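Local coordinates for protein flavodoxin (Methanosarcina acetivorans C2A, PDB 5WID) that binds flavin mononucleotide and probably carries electrons between redox partners, at residues A[3-8]-A[23-28]; A[33-38]-A[42-47]; A[65-70]-A[101-106]. One frame throughout, in Å; residues are numbered along the deposited sequence.

Contact 1. Residues A[3-8]-A[23-28]; sequences AIVVYL and NGIESK. With ACT (acetate ion), chain F.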
loop_
_atom_site.group_PDB
_atom_site.type_symbol
_atom_site.label_atom_id
_atom_site.label_comp_id
_atom_site.label_asym_id
_atom_site.label_seq_id
_atom_site.Cartn_x
_atom_site.Cartn_y
_atom_site.Cartn_z
ATOM N N ALA A 3 3.360 4.372 10.092
ATOM C CA ALA A 3 2.732 3.865 8.885
ATOM C C ALA A 3 3.431 2.583 8.466
ATOM O O ALA A 3 4.608 2.370 8.773
ATOM C CB ALA A 3 2.799 4.878 7.735
ATOM N N ILE A 4 2.709 1.733 7.748
ATOM C CA ILE A 4 3.289 0.514 7.208
ATOM C C ILE A 4 2.918 0.426 5.733
ATOM O O ILE A 4 1.780 0.725 5.356
ATOM C CB ILE A 4 2.835 -0.728 8.005
ATOM C CG1 ILE A 4 3.502 -1.999 7.488
ATOM C CG2 ILE A 4 1.331 -0.891 7.999
ATOM C CD1 ILE A 4 3.764 -2.988 8.624
ATOM N N VAL A 5 3.900 0.098 4.896
ATOM C CA VAL A 5 3.707 -0.054 3.452
ATOM C C VAL A 5 3.975 -1.523 3.138
ATOM O O VAL A 5 5.121 -1.979 3.229
ATOM C CB VAL A 5 4.629 0.859 2.634
ATOM C CG1 VAL A 5 4.310 0.716 1.137
ATOM C CG2 VAL A 5 4.533 2.333 3.104
ATOM N N VAL A 6 2.919 -2.265 2.802
ATOM C CA VAL A 6 2.969 -3.717 2.627
ATOM C C VAL A 6 2.783 -4.017 1.149
ATOM O O VAL A 6 1.891 -3.442 0.519
ATOM C CB VAL A 6 1.861 -4.417 3.439
ATOM C CG1 VAL A 6 1.945 -5.954 3.258
ATOM C CG2 VAL A 6 1.917 -4.011 4.899
ATOM N N TYR A 7 3.575 -4.943 0.601
ATOM C CA TYR A 7 3.500 -5.162 -0.845
ATOM C C TYR A 7 3.727 -6.626 -1.209
ATOM O O TYR A 7 4.341 -7.401 -0.466
ATOM C CB TYR A 7 4.518 -4.281 -1.605
ATOM C CG TYR A 7 5.937 -4.596 -1.219
ATOM C CD1 TYR A 7 6.531 -3.994 -0.113
ATOM C CD2 TYR A 7 6.673 -5.542 -1.929
ATOM C CE1 TYR A 7 7.826 -4.315 0.264
ATOM C CE2 TYR A 7 7.967 -5.873 -1.555
ATOM C CZ TYR A 7 8.537 -5.255 -0.456
ATOM O OH TYR A 7 9.827 -5.570 -0.076
ATOM N N LEU A 8 3.206 -6.984 -2.383
ATOM C CA LEU A 8 3.562 -8.203 -3.098
ATOM C C LEU A 8 4.182 -7.785 -4.420
ATOM O O LEU A 8 3.618 -6.944 -5.129
ATOM C CB LEU A 8 2.339 -9.091 -3.361
ATOM C CG LEU A 8 2.632 -10.456 -4.002
ATOM C CD1 LEU A 8 1.611 -11.512 -3.544
ATOM C CD2 LEU A 8 2.627 -10.351 -5.536
ATOM N N ASN A 23 9.835 6.237 1.431
ATOM C CA ASN A 23 10.740 7.381 1.447
ATOM C C ASN A 23 9.966 8.680 1.637
ATOM O O ASN A 23 10.409 9.578 2.367
ATOM C CB ASN A 23 11.548 7.403 0.147
ATOM C CG ASN A 23 12.485 8.591 0.045
ATOM O OD1 ASN A 23 12.144 9.619 -0.537
ATOM N ND2 ASN A 23 13.687 8.441 0.585
ATOM N N GLY A 24 8.812 8.803 0.978
ATOM C CA GLY A 24 8.003 9.998 1.153
ATOM C C GLY A 24 7.460 10.123 2.567
ATOM O O GLY A 24 7.429 11.219 3.134
ATOM N N ILE A 25 7.028 9.004 3.158
ATOM C CA ILE A 25 6.549 9.040 4.541
ATOM C C ILE A 25 7.684 9.444 5.476
ATOM O O ILE A 25 7.516 10.310 6.349
ATOM C CB ILE A 25 5.940 7.684 4.946
ATOM C CG1 ILE A 25 4.695 7.368 4.116
ATOM C CG2 ILE A 25 5.574 7.659 6.444
ATOM C CD1 ILE A 25 4.248 5.922 4.236
ATOM N N GLU A 26 8.864 8.834 5.297
ATOM C CA GLU A 26 10.036 9.204 6.105
ATOM C C GLU A 26 10.335 10.693 6.013
ATOM O O GLU A 26 10.729 11.319 7.007
ATOM C CB GLU A 26 11.280 8.436 5.642
ATOM C CG GLU A 26 11.373 7.000 6.080
ATOM C CD GLU A 26 12.481 6.238 5.358
ATOM O OE1 GLU A 26 13.193 6.840 4.520
ATOM O OE2 GLU A 26 12.631 5.028 5.624
ATOM N N SER A 27 10.205 11.265 4.813
ATOM C CA SER A 27 10.591 12.653 4.589
ATOM C C SER A 27 9.781 13.626 5.433
ATOM O O SER A 27 10.201 14.777 5.608
ATOM C CB SER A 27 10.467 13.009 3.103
ATOM O OG SER A 27 9.121 13.266 2.725
ATOM N N LYS A 28 8.636 13.195 5.964
ATOM C CA LYS A 28 7.803 14.033 6.816
ATOM C C LYS A 28 7.892 13.625 8.281
ATOM O O LYS A 28 7.022 13.993 9.077
ATOM C CB LYS A 28 6.353 14.001 6.333
ATOM C CG LYS A 28 6.162 14.469 4.896
ATOM C CD LYS A 28 6.984 15.705 4.595
ATOM C CE LYS A 28 6.198 16.959 4.870
ATOM N NZ LYS A 28 6.851 18.160 4.280
HETATM C C ACT F . 11.233 -8.611 -0.120
HETATM O O ACT F . 11.163 -9.854 -0.316
HETATM O OXT ACT F . 10.627 -7.844 -0.918
HETATM C CH3 ACT F . 12.025 -8.064 1.011
#
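Ile25, on the last turn of helix 13-27, sets its CD1 methyl against Ala3 and Val5 of strand 2-8, a piece of helix-on-sheet packing inside the first beta-alpha-beta unit of the flavodoxin fold. Ile25 CD1 lies 3.9 Å from Ala3 CB and 3.8 Å from Val5 CG2, so one methyl spans two residues that project from the same sheet face. The Ile25 side chain gets there by holding CG1 anti to its carbonyl carbon (chi1 -64°) and extending CD1 onward (chi2 166°), while Ile25 CG2 approaches Ala3 CB more loosely, at 4.1 Å. In Val5 it is CG2, anti to the carbonyl carbon, that meets the isoleucine; the two side chains run antiparallel alongside each other. Ala18 and Ile21 of the same helix also touch Val5, and Val32 touches Ile25, so the contact belongs to a larger apolar layer. The buried area is small, 108 Å², and no hydrogen bond crosses. Near the helix end, Ser27 OG donates to Gly24 O at 2.7 Å. Further along the strand, Tyr7 touches Lys15 and Ala18, and Tyr7 OH donates to OXT of an acetate, probably from the crystallisation liquor, at 2.6 Å.

Contact 2. Residues A[33-38]-A[42-47]; sequences QVISFY and LDELKE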
loop_
_atom_site.group_PDB
_atom_site.type_symbol
_atom_site.label_atom_id
_atom_site.label_comp_id
_atom_site.label_asym_id
_atom_site.label_seq_id
_atom_site.Cartn_x
_atom_site.Cartn_y
_atom_site.Cartn_z
ATOM N N GLN A 33 7.609 1.421 8.110
ATOM C CA GLN A 33 8.339 0.253 7.653
ATOM C C GLN A 33 7.740 -0.202 6.336
ATOM O O GLN A 33 6.519 -0.193 6.156
ATOM C CB GLN A 33 8.371 -0.865 8.720
ATOM C CG GLN A 33 7.354 -1.967 8.655
ATOM C CD GLN A 33 7.382 -2.809 9.932
ATOM O OE1 GLN A 33 6.642 -2.542 10.882
ATOM N NE2 GLN A 33 8.256 -3.812 9.963
ATOM N N VAL A 34 8.620 -0.514 5.394
ATOM C CA VAL A 34 8.248 -1.010 4.077
ATOM C C VAL A 34 8.578 -2.489 4.090
ATOM O O VAL A 34 9.734 -2.865 4.333
ATOM C CB VAL A 34 9.009 -0.273 2.962
ATOM C CG1 VAL A 34 8.663 -0.865 1.595
ATOM C CG2 VAL A 34 8.693 1.225 3.027
ATOM N N ILE A 35 7.574 -3.330 3.884
ATOM C CA ILE A 35 7.748 -4.747 4.186
ATOM C C ILE A 35 6.891 -5.587 3.251
ATOM O O ILE A 35 5.744 -5.249 2.942
ATOM C CB ILE A 35 7.435 -5.019 5.675
ATOM C CG1 ILE A 35 7.769 -6.459 6.056
ATOM C CG2 ILE A 35 6.001 -4.644 6.016
ATOM C CD1 ILE A 35 7.867 -6.651 7.563
ATOM N N SER A 36 7.468 -6.692 2.796
ATOM C CA SER A 36 6.715 -7.649 2.007
ATOM C C SER A 36 5.591 -8.268 2.841
ATOM O O SER A 36 5.737 -8.507 4.047
ATOM C CB SER A 36 7.682 -8.713 1.482
ATOM O OG SER A 36 7.012 -9.889 1.108
ATOM N N PHE A 37 4.444 -8.514 2.195
ATOM C CA PHE A 37 3.303 -9.115 2.888
ATOM C C PHE A 37 3.684 -10.402 3.608
ATOM O O PHE A 37 3.094 -10.741 4.640
ATOM C CB PHE A 37 2.172 -9.426 1.895
ATOM C CG PHE A 37 2.406 -10.702 1.124
ATOM C CD1 PHE A 37 3.314 -10.727 0.077
ATOM C CD2 PHE A 37 1.796 -11.890 1.507
ATOM C CE1 PHE A 37 3.594 -11.919 -0.599
ATOM C CE2 PHE A 37 2.065 -13.075 0.835
ATOM C CZ PHE A 37 2.962 -13.083 -0.228
ATOM N N TYR A 38 4.633 -11.156 3.052
ATOM C CA TYR A 38 5.014 -12.435 3.635
ATOM C C TYR A 38 5.646 -12.262 5.009
ATOM O O TYR A 38 5.504 -13.140 5.869
ATOM C CB TYR A 38 5.979 -13.145 2.682
ATOM C CG TYR A 38 6.430 -14.477 3.187
ATOM C CD1 TYR A 38 5.541 -15.543 3.283
ATOM C CD2 TYR A 38 7.745 -14.673 3.590
ATOM C CE1 TYR A 38 5.954 -16.773 3.763
ATOM C CE2 TYR A 38 8.158 -15.894 4.077
ATOM C CZ TYR A 38 7.265 -16.936 4.161
ATOM O OH TYR A 38 7.703 -18.149 4.640
ATOM N N LEU A 42 1.003 -9.545 12.325
ATOM C CA LEU A 42 -0.300 -8.985 12.670
ATOM C C LEU A 42 -0.160 -7.770 13.581
ATOM O O LEU A 42 -0.806 -6.738 13.358
ATOM C CB LEU A 42 -1.165 -10.060 13.332
ATOM C CG LEU A 42 -2.566 -9.614 13.748
ATOM C CD1 LEU A 42 -3.343 -9.150 12.532
ATOM C CD2 LEU A 42 -3.305 -10.733 14.488
ATOM N N ASP A 43 0.691 -7.868 14.608
ATOM C CA ASP A 43 0.862 -6.749 15.535
ATOM C C ASP A 43 1.370 -5.495 14.839
ATOM O O ASP A 43 1.059 -4.380 15.275
ATOM C CB ASP A 43 1.827 -7.116 16.666
ATOM C CG ASP A 43 1.194 -8.007 17.710
ATOM O OD1 ASP A 43 1.947 -8.679 18.442
ATOM O OD2 ASP A 43 -0.051 -8.027 17.810
ATOM N N GLU A 44 2.178 -5.649 13.786
ATOM C CA GLU A 44 2.670 -4.471 13.073
ATOM C C GLU A 44 1.535 -3.742 12.360
ATOM O O GLU A 44 1.537 -2.509 12.282
ATOM C CB GLU A 44 3.769 -4.876 12.090
ATOM C CG GLU A 44 5.025 -5.348 12.819
ATOM C CD GLU A 44 6.091 -5.921 11.899
ATOM O OE1 GLU A 44 5.748 -6.627 10.929
ATOM O OE2 GLU A 44 7.284 -5.672 12.171
ATOM N N LEU A 45 0.561 -4.489 11.829
ATOM C CA LEU A 45 -0.618 -3.861 11.239
ATOM C C LEU A 45 -1.460 -3.171 12.308
ATOM O O LEU A 45 -1.916 -2.037 12.113
ATOM C CB LEU A 45 -1.458 -4.914 10.504
ATOM C CG LEU A 45 -0.835 -5.545 9.253
ATOM C CD1 LEU A 45 -1.760 -6.615 8.683
ATOM C CD2 LEU A 45 -0.523 -4.495 8.217
ATOM N N LYS A 46 -1.676 -3.847 13.445
ATOM C CA LYS A 46 -2.464 -3.266 14.530
ATOM C C LYS A 46 -1.833 -1.979 15.045
ATOM O O LYS A 46 -2.542 -1.033 15.405
ATOM C CB LYS A 46 -2.604 -4.269 15.678
ATOM C CG LYS A 46 -3.426 -5.512 15.353
ATOM C CD LYS A 46 -3.318 -6.524 16.490
ATOM C CE LYS A 46 -4.403 -7.586 16.401
ATOM N NZ LYS A 46 -4.396 -8.475 17.613
ATOM N N GLU A 47 -0.501 -1.925 15.084
ATOM C CA GLU A 47 0.186 -0.756 15.628
ATOM C C GLU A 47 0.065 0.465 14.716
ATOM O O GLU A 47 0.099 1.601 15.200
ATOM C CB GLU A 47 1.660 -1.104 15.860
ATOM C CG GLU A 47 2.544 0.080 16.244
ATOM C CD GLU A 47 4.033 -0.209 16.100
ATOM O OE1 GLU A 47 4.831 0.521 16.725
ATOM O OE2 GLU A 47 4.408 -1.154 15.367
#
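Gln33 and Glu44 make the one hydrogen bond of this contact: Gln33 NE2 donates to Glu44 OE2 over 3.0 Å, with an N-H...O angle of 146°. The bond is bent, and it meets the carboxylate from well above its plane. The amide and carboxylate planes stand 76° apart, while OE2 sits only modestly tilted from the amide plane. The other amide atom, Gln33 OE1, lies 3.4 Å from Glu44 OE2; both are acceptors, so this is proximity without a bond. Beside the polar pair, Ile35 CD1 comes within 4.0 Å of Glu44 OE1, the isoleucine lying across the glutamate chain.

A second shell fixes these groups. Glu44 OE1 accepts from the backbone N of Lys41, just ahead of helix 42-47, so each carboxylate oxygen has its own donor and the group is gripped at both ends. Gln33 OE1 is hydrogen-bonded to Lys2 NZ, which fits the orientation of the amide with NE2 turned to the glutamate; the lysine charge would probably also ease the closeness of OE1 to OE2. Glu44 CG is anti to its carbonyl carbon (chi1 -68°) and the chain beyond is extended, which carries the carboxylate across to the strand. Backbone bonds from Gln33 to Ala3 and Val5 hold strand 31-36 parallel to strand 2-8. The result is a partly exposed side-chain hydrogen bond between the edge strand 31-36 and the short helix in the crossover to strand 50-58, in the three-layer alpha/beta/alpha sandwich of flavodoxins.

Contact 3. Residues A[65-70]-A[101-106]; sequences PMEKFM and AEKMRE
Segments 65-70 and 101-106 of helices 64-76 and 96-106 run nearly parallel, the axes of these segments inclined by 12° and 11.6 Å apart at closest approach, with Met70 and Lys103 the nearest pair of CA atoms. At that separation long side chains must fill the interface. Lys103 lays its aliphatic chain over Met70, with Lys103 CD 3.8 Å from Met70 CB and close to the sulfur as well. Met70, bent at chi3 (73°), returns Met70 CE to Lys103 CB at 3.8 Å and to Met104 CG at 3.9 Å. This pairing sits on one face of the doubly wound alpha/beta sheet of the flavodoxin fold, where Met104 reaches Val53 and Val111 on the strands beneath and Met62 touches Glu67, Met70 and Lys103. Toward the outside, Lys103 crosses Glu67 at about a right angle, placing Lys103 CE 4.0 Å from Glu67 CG. Lys103 NZ forms its salt bridge with Asp71 OD1. From Glu67 OE2 it stays 4.4 Å away, beyond salt-bridge range. Replacing Lys103 with an alanine would probably strip Met70 CB and SD of the methylenes packed on them and leave Asp71 without its mate. A water donates to Glu67 OE2 at 2.7 Å and accepts a weak bond from Lys103 NZ.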
loop_
_atom_site.group_PDB
_atom_site.type_symbol
_atom_site.label_atom_id
_atom_site.label_comp_id
_atom_site.label_asym_id
_atom_site.label_seq_id
_atom_site.Cartn_x
_atom_site.Cartn_y
_atom_site.Cartn_z
ATOM N N PRO A 65 -1.745 -14.859 -2.954
ATOM C CA PRO A 65 -1.212 -14.629 -1.601
ATOM C C PRO A 65 -1.608 -13.282 -1.028
ATOM O O PRO A 65 -1.838 -13.184 0.182
ATOM C CB PRO A 65 0.308 -14.736 -1.796
ATOM C CG PRO A 65 0.443 -15.685 -2.975
ATOM C CD PRO A 65 -0.671 -15.239 -3.895
ATOM N N MET A 66 -1.716 -12.241 -1.859
ATOM C CA MET A 66 -2.140 -10.945 -1.337
ATOM C C MET A 66 -3.637 -10.934 -1.038
ATOM O O MET A 66 -4.081 -10.295 -0.070
ATOM C CB MET A 66 -1.777 -9.821 -2.317
ATOM C CG MET A 66 -2.263 -8.427 -1.864
ATOM S SD MET A 66 -1.614 -7.964 -0.251
ATOM C CE MET A 66 0.022 -7.390 -0.688
ATOM N N GLU A 67 -4.438 -11.614 -1.861
ATOM C CA GLU A 67 -5.864 -11.686 -1.563
ATOM C C GLU A 67 -6.092 -12.346 -0.213
ATOM O O GLU A 67 -6.902 -11.875 0.598
ATOM C CB GLU A 67 -6.600 -12.439 -2.672
ATOM C CG GLU A 67 -8.104 -12.311 -2.580
ATOM C CD GLU A 67 -8.829 -13.110 -3.644
ATOM O OE1 GLU A 67 -8.168 -13.601 -4.588
ATOM O OE2 GLU A 67 -10.066 -13.243 -3.535
ATOM N N LYS A 68 -5.360 -13.432 0.054
ATOM C CA LYS A 68 -5.452 -14.116 1.341
ATOM C C LYS A 68 -4.952 -13.221 2.469
ATOM O O LYS A 68 -5.593 -13.116 3.523
ATOM C CB LYS A 68 -4.655 -15.421 1.267
ATOM C CG LYS A 68 -4.572 -16.200 2.565
ATOM C CD LYS A 68 -3.807 -17.504 2.362
ATOM C CE LYS A 68 -4.291 -18.580 3.321
ATOM N NZ LYS A 68 -5.687 -19.007 3.016
ATOM N N PHE A 69 -3.813 -12.553 2.260
ATOM C CA PHE A 69 -3.303 -11.620 3.261
ATOM C C PHE A 69 -4.352 -10.582 3.639
ATOM O O PHE A 69 -4.552 -10.285 4.822
ATOM C CB PHE A 69 -2.044 -10.916 2.747
ATOM C CG PHE A 69 -1.625 -9.761 3.612
ATOM C CD1 PHE A 69 -0.893 -9.987 4.768
ATOM C CD2 PHE A 69 -2.004 -8.464 3.302
ATOM C CE1 PHE A 69 -0.523 -8.928 5.590
ATOM C CE2 PHE A 69 -1.634 -7.407 4.116
ATOM C CZ PHE A 69 -0.885 -7.652 5.266
ATOM N N MET A 70 -5.032 -10.012 2.636
ATOM C CA MET A 70 -6.040 -8.990 2.902
ATOM C C MET A 70 -7.272 -9.571 3.582
ATOM O O MET A 70 -7.798 -8.986 4.541
ATOM C CB MET A 70 -6.436 -8.305 1.600
ATOM C CG MET A 70 -5.275 -7.512 1.000
ATOM S SD MET A 70 -5.873 -6.334 -0.204
ATOM C CE MET A 70 -6.638 -5.089 0.867
ATOM N N ALA A 101 -8.147 -1.267 -3.027
ATOM C CA ALA A 101 -8.870 -0.135 -2.452
ATOM C C ALA A 101 -10.296 -0.513 -2.078
ATOM O O ALA A 101 -10.785 -0.137 -1.006
ATOM C CB ALA A 101 -8.878 1.033 -3.436
ATOM N N GLU A 102 -10.990 -1.244 -2.960
ATOM C CA GLU A 102 -12.363 -1.641 -2.668
ATOM C C GLU A 102 -12.428 -2.534 -1.432
ATOM O O GLU A 102 -13.306 -2.361 -0.578
ATOM C CB GLU A 102 -12.974 -2.337 -3.888
ATOM C CG GLU A 102 -13.453 -1.359 -4.947
ATOM C CD GLU A 102 -13.667 -1.995 -6.315
ATOM O OE1 GLU A 102 -13.833 -3.233 -6.385
ATOM O OE2 GLU A 102 -13.677 -1.246 -7.319
ATOM N N LYS A 103 -11.497 -3.487 -1.314
ATOM C CA LYS A 103 -11.437 -4.330 -0.123
ATOM C C LYS A 103 -11.224 -3.501 1.132
ATOM O O LYS A 103 -11.881 -3.731 2.152
ATOM C CB LYS A 103 -10.303 -5.340 -0.252
ATOM C CG LYS A 103 -10.705 -6.713 -0.690
ATOM C CD LYS A 103 -9.537 -7.675 -0.484
ATOM C CE LYS A 103 -9.630 -8.817 -1.469
ATOM N NZ LYS A 103 -10.887 -9.549 -1.256
ATOM N N MET A 104 -10.297 -2.535 1.077
ATOM C CA MET A 104 -10.041 -1.694 2.243
ATOM C C MET A 104 -11.288 -0.926 2.663
ATOM O O MET A 104 -11.585 -0.820 3.860
ATOM C CB MET A 104 -8.903 -0.723 1.954
ATOM C CG MET A 104 -7.566 -1.405 1.791
ATOM S SD MET A 104 -6.324 -0.155 1.397
ATOM C CE MET A 104 -4.936 -0.799 2.299
ATOM N N ARG A 105 -12.018 -0.362 1.696
ATOM C CA ARG A 105 -13.231 0.376 2.032
ATOM C C ARG A 105 -14.270 -0.541 2.670
ATOM O O ARG A 105 -14.937 -0.156 3.638
ATOM C CB ARG A 105 -13.794 1.062 0.780
ATOM C CG ARG A 105 -12.936 2.214 0.288
ATOM C CD ARG A 105 -13.614 3.031 -0.807
ATOM N NE ARG A 105 -12.664 3.944 -1.440
ATOM C CZ ARG A 105 -12.090 3.714 -2.620
ATOM N NH1 ARG A 105 -12.395 2.617 -3.299
ATOM N NH2 ARG A 105 -11.232 4.586 -3.131
ATOM N N GLU A 106 -14.404 -1.764 2.153
ATOM C CA GLU A 106 -15.353 -2.722 2.713
ATOM C C GLU A 106 -15.015 -3.064 4.156
ATOM O O GLU A 106 -15.908 -3.406 4.940
ATOM C CB GLU A 106 -15.371 -3.997 1.870
ATOM C CG GLU A 106 -16.309 -3.952 0.679
ATOM C CD GLU A 106 -16.025 -5.061 -0.324
ATOM O OE1 GLU A 106 -16.752 -5.146 -1.337
ATOM O OE2 GLU A 106 -15.075 -5.845 -0.101
HETATM O O HOH W 1 -11.930 -12.654 -1.688
#

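The three contacts follow one another along the chain and are tied through the mainly parallel sheet. Contacts 1 and 2, with centres 11 Å apart, meet at the pairing of strands 2-8 and 31-36, where Val5 O lies 2.9 Å from Ile35 N, a probable hydrogen bond. Contact 3 has its centre about 18 Å from that of contact 1 and 14 Å from that of contact 2, yet touches both: Leu8 N is 3.6 Å from Met66 CE, and Phe37 CZ 3.5 Å from Pro65 CB. None reaches the flavin: the side chains of Val5 and Glu67 are about 12 and 13 Å from the FMN, and that of Ile35 is about 12 Å from those of the FMN-binding Ser9 and Thr14.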